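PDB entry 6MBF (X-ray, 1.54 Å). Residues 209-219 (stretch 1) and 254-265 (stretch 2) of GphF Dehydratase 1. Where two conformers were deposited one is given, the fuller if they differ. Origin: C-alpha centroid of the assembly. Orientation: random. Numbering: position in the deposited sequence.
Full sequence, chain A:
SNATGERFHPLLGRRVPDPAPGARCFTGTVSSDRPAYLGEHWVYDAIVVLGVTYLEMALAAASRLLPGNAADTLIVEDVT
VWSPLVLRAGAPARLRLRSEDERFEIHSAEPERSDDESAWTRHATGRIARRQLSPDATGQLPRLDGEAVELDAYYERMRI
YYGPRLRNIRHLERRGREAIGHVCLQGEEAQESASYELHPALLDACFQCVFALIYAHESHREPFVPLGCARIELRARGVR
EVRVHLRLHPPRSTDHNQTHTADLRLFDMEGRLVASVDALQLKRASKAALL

Stretch 1, residues 209-219: CVFALIYAHES
Stretch 2, residues 254-265: TDHNQTHTADLR

The contact is organized around one carboxylate. Glu218, in the loop that follows the helix of stretch 1, sits on an extended backbone (phi/psi -151/169) and sends its side chain out with chi1 p (53°), chi2 t (-173°) and chi3 at 119°. Its two oxygens receive three nearly linear hydrogen bonds from stretch 2. OE1 of Glu218 accepts from His260 NE2 at 3.0 Å (N-H...acceptor angle 171°) and from Asn257 ND2 at 3.1 Å (176°); OE2 of Glu218 accepts from the backbone N of Asn257 at 2.8 Å (171°). Asn257 thus grips both oxygens, one with its main chain and one with its side chain, which chi1 m (-65°) and chi2 -82° bring into place. The rule is economical: a single acid reads a loop amide, a carboxamide and the first inward-facing residue of the strand. OE2 also lies over one face of the His256 ring, 4.1 Å from His256 ND1, and is hydrogen-bonded elsewhere in the structure.

Beyond the carboxylate, water joins the two stretches. Carbonyls face each other here, His217 O standing 3.8 Å from Asp255 O, and neither can donate. Water 1 sits between them, with its O 2.6 Å from Asp255 O and 3.2 Å from His217 O, placed to donate to either. Water 2 lies between His217 O, 2.7 Å from its O, and Thr254 O at 2.8 Å, likewise placed to donate to either. Water 3 accepts from Ser219 N at 2.8 Å and lies 3.0 Å from His256 ND1, which is carried by a chi1 t side chain (-179°, chi2 96°).

The backbone frame is a helix, 209-214, facing a strand, 259-265. Their N-to-C directions make an angle of 134° and their axes approach to 10.3 Å. Helical phi/psi values near -60/-40 hold through Ile214, with Ile214 N to Val210 O at 3.0 Å; His217 N to Ile214 O, at 2.9 Å, comes next. The strand keeps phi between -112° and -145° and psi between 125° and 161°. Register runs in reverse, by CA-CA distance: Val210 to Ala262 7.4 Å, Ile214 to His260 8.5 Å, Glu218 to His256 5.8 Å. Four-residue steps on stretch 1 place Val210, Ile214 and Glu218 toward stretch 2, while strand alternation turns His260, Ala262 and Leu264 toward the helix and Thr259, Thr261 and Asp263 away.

His260 joins the polar and apolar layers. With chi1 m (-79°) and chi2 -79°, its ring meets Glu218 OE1 at the edge, near its plane, and offers a face to Ile214. CG1 of Ile214 (chi1 m, chi2 t) sits 4.0 Å from the ring centroid, 16° off the normal, a CH-pi contact; Ile214 CD1 is 3.7 Å from His260 CD2. Farther along, Val210 (chi1 t) packs against two residues: its CG1 is 3.9 Å from Ala262 CB and its CG2 is 4.0 Å from CD2 of Leu264 (chi1 m, chi2 89°). Together the stretches bury 417 Å².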

# COMPACT_ATOMS: atom_id res chain seq x y z
N CYS A 209 9.58 1.34 -6.47
CA CYS A 209 10.17 2.09 -7.57
C CYS A 209 10.54 3.51 -7.13
O CYS A 209 11.59 4.04 -7.54
CB CYS A 209 9.22 2.15 -8.77
SG CYS A 209 8.92 0.56 -9.58
N VAL A 210 9.71 4.13 -6.30
CA VAL A 210 10.06 5.45 -5.76
C VAL A 210 11.29 5.33 -4.87
O VAL A 210 12.21 6.16 -4.95
CB VAL A 210 8.88 6.08 -4.99
CG1 VAL A 210 9.24 7.51 -4.57
CG2 VAL A 210 7.61 6.06 -5.82
N PHE A 211 11.33 4.29 -4.03
CA PHE A 211 12.49 4.06 -3.17
C PHE A 211 13.77 3.93 -3.98
O PHE A 211 14.81 4.49 -3.62
CB PHE A 211 12.30 2.78 -2.35
CG PHE A 211 11.20 2.84 -1.32
CD1 PHE A 211 10.62 4.04 -0.94
CD2 PHE A 211 10.79 1.67 -0.70
CE1 PHE A 211 9.62 4.05 0.04
CE2 PHE A 211 9.79 1.68 0.27
CZ PHE A 211 9.21 2.88 0.63
N ALA A 212 13.71 3.17 -5.08
CA ALA A 212 14.90 2.94 -5.89
C ALA A 212 15.44 4.24 -6.47
O ALA A 212 16.66 4.41 -6.59
CB ALA A 212 14.58 1.94 -7.01
N LEU A 213 14.56 5.18 -6.82
CA LEU A 213 15.03 6.48 -7.30
C LEU A 213 15.67 7.28 -6.16
O LEU A 213 16.77 7.82 -6.31
CB LEU A 213 13.89 7.26 -7.94
CG LEU A 213 13.95 7.24 -9.46
CD1 LEU A 213 13.71 5.82 -9.97
CD2 LEU A 213 12.94 8.22 -10.04
N ILE A 214 14.99 7.35 -5.01
CA ILE A 214 15.52 8.08 -3.87
C ILE A 214 16.90 7.57 -3.48
O ILE A 214 17.85 8.34 -3.33
CB ILE A 214 14.54 7.99 -2.68
CG1 ILE A 214 13.25 8.76 -2.97
CG2 ILE A 214 15.20 8.50 -1.41
CD1 ILE A 214 12.12 8.40 -2.03
N TYR A 215 17.04 6.25 -3.33
CA TYR A 215 18.24 5.66 -2.74
C TYR A 215 19.43 5.67 -3.70
O TYR A 215 20.54 5.31 -3.29
CB TYR A 215 17.95 4.25 -2.24
CG TYR A 215 17.00 4.24 -1.06
CD1 TYR A 215 16.03 3.25 -0.91
CD2 TYR A 215 17.08 5.23 -0.08
CE1 TYR A 215 15.17 3.25 0.19
CE2 TYR A 215 16.21 5.24 1.00
CZ TYR A 215 15.26 4.25 1.13
OH TYR A 215 14.42 4.26 2.21
N ALA A 216 19.23 6.10 -4.94
CA ALA A 216 20.36 6.42 -5.80
C ALA A 216 21.15 7.60 -5.25
O ALA A 216 22.35 7.72 -5.56
CB ALA A 216 19.89 6.71 -7.22
N HIS A 217 20.53 8.45 -4.43
CA HIS A 217 21.14 9.70 -3.99
C HIS A 217 21.33 9.82 -2.49
O HIS A 217 22.06 10.72 -2.06
CB HIS A 217 20.29 10.89 -4.45
CG HIS A 217 19.95 10.85 -5.91
ND1 HIS A 217 20.85 11.20 -6.89
CD2 HIS A 217 18.81 10.50 -6.55
CE1 HIS A 217 20.28 11.07 -8.08
NE2 HIS A 217 19.04 10.65 -7.90
N GLU A 218 20.70 8.98 -1.67
CA GLU A 218 20.87 9.07 -0.23
C GLU A 218 20.68 7.69 0.39
O GLU A 218 20.25 6.74 -0.26
CB GLU A 218 19.91 10.11 0.38
CG GLU A 218 18.44 9.94 0.02
CD GLU A 218 17.60 11.10 0.53
OE1 GLU A 218 16.98 11.80 -0.30
OE2 GLU A 218 17.56 11.32 1.75
N SER A 219 21.02 7.60 1.68
CA SER A 219 21.16 6.31 2.34
C SER A 219 19.81 5.64 2.57
O SER A 219 18.80 6.30 2.84
CB SER A 219 21.88 6.49 3.68
OG SER A 219 21.84 5.30 4.47
N THR A 254 19.65 18.28 -1.69
CA THR A 254 20.36 17.40 -2.61
C THR A 254 21.27 16.42 -1.88
O THR A 254 21.87 15.56 -2.52
CB THR A 254 21.20 18.20 -3.60
OG1 THR A 254 22.18 18.97 -2.88
CG2 THR A 254 20.33 19.13 -4.42
N ASP A 255 21.39 16.55 -0.56
CA ASP A 255 22.22 15.66 0.24
C ASP A 255 21.39 14.56 0.89
O ASP A 255 21.56 13.38 0.58
CB ASP A 255 22.98 16.48 1.30
CG ASP A 255 23.70 15.61 2.32
OD1 ASP A 255 23.78 16.02 3.50
OD2 ASP A 255 24.18 14.51 1.96
N HIS A 256 20.46 14.94 1.76
CA HIS A 256 19.79 13.97 2.61
C HIS A 256 18.46 14.58 3.04
O HIS A 256 18.43 15.73 3.48
CB HIS A 256 20.67 13.63 3.83
CG HIS A 256 20.08 12.62 4.76
ND1 HIS A 256 20.38 11.28 4.68
CD2 HIS A 256 19.22 12.76 5.79
CE1 HIS A 256 19.73 10.63 5.63
NE2 HIS A 256 19.02 11.51 6.32
N ASN A 257 17.38 13.83 2.87
CA ASN A 257 16.05 14.34 3.16
C ASN A 257 15.35 13.50 4.21
O ASN A 257 15.52 12.28 4.28
CB ASN A 257 15.19 14.38 1.88
CG ASN A 257 15.72 15.35 0.86
OD1 ASN A 257 15.46 16.55 0.93
ND2 ASN A 257 16.48 14.84 -0.10
N GLN A 258 14.54 14.16 5.04
CA GLN A 258 13.67 13.43 5.96
C GLN A 258 12.36 13.02 5.30
O GLN A 258 11.73 12.06 5.77
CB GLN A 258 13.36 14.27 7.20
CG GLN A 258 14.55 14.47 8.12
CD GLN A 258 15.17 13.15 8.56
OE1 GLN A 258 14.48 12.26 9.06
NE2 GLN A 258 16.48 13.02 8.37
N THR A 259 11.94 13.72 4.25
CA THR A 259 10.67 13.43 3.60
C THR A 259 10.81 13.51 2.08
O THR A 259 11.69 14.21 1.55
CB THR A 259 9.55 14.39 4.03
OG1 THR A 259 9.92 15.73 3.70
CG2 THR A 259 9.30 14.29 5.53
N HIS A 260 9.93 12.79 1.40
CA HIS A 260 9.73 12.90 -0.04
C HIS A 260 8.24 12.80 -0.31
O HIS A 260 7.47 12.30 0.51
CB HIS A 260 10.46 11.81 -0.83
CG HIS A 260 11.92 12.07 -1.01
ND1 HIS A 260 12.41 12.94 -1.95
CD2 HIS A 260 13.00 11.54 -0.38
CE1 HIS A 260 13.73 12.95 -1.89
NE2 HIS A 260 14.11 12.11 -0.94
N THR A 261 7.84 13.28 -1.49
CA THR A 261 6.47 13.15 -1.97
C THR A 261 6.52 12.67 -3.41
O THR A 261 7.43 13.04 -4.16
CB THR A 261 5.71 14.48 -1.87
OG1 THR A 261 5.74 14.96 -0.52
CG2 THR A 261 4.25 14.32 -2.29
N ALA A 262 5.57 11.81 -3.80
CA ALA A 262 5.55 11.28 -5.15
C ALA A 262 4.11 11.10 -5.62
O ALA A 262 3.21 10.85 -4.82
CB ALA A 262 6.30 9.94 -5.25
N ASP A 263 3.93 11.23 -6.93
CA ASP A 263 2.70 10.87 -7.62
C ASP A 263 2.97 9.66 -8.51
O ASP A 263 4.07 9.48 -9.03
CB ASP A 263 2.18 12.04 -8.48
CG ASP A 263 2.07 13.32 -7.70
OD1 ASP A 263 1.47 13.30 -6.61
OD2 ASP A 263 2.59 14.36 -8.18
N LEU A 264 1.96 8.81 -8.68
CA LEU A 264 2.13 7.60 -9.48
C LEU A 264 0.89 7.35 -10.31
O LEU A 264 -0.23 7.70 -9.92
CB LEU A 264 2.41 6.36 -8.61
CG LEU A 264 3.63 6.37 -7.69
CD1 LEU A 264 3.29 6.96 -6.34
CD2 LEU A 264 4.13 4.94 -7.53
N ARG A 265 1.10 6.74 -11.48
CA ARG A 265 0.03 6.31 -12.37
C ARG A 265 0.34 4.89 -12.80
O ARG A 265 1.44 4.61 -13.29
CB ARG A 265 -0.07 7.24 -13.59
CG ARG A 265 -0.33 8.70 -13.24
CD ARG A 265 -1.65 8.85 -12.53
NE ARG A 265 -2.06 10.25 -12.35
CZ ARG A 265 -1.96 10.93 -11.22
NH1 ARG A 265 -1.44 10.37 -10.13
NH2 ARG A 265 -2.39 12.19 -11.17
O HOH W 1 23.36 11.50 0.79
O HOH W 2 23.20 13.13 -2.38
O HOH W 3 22.32 9.80 2.92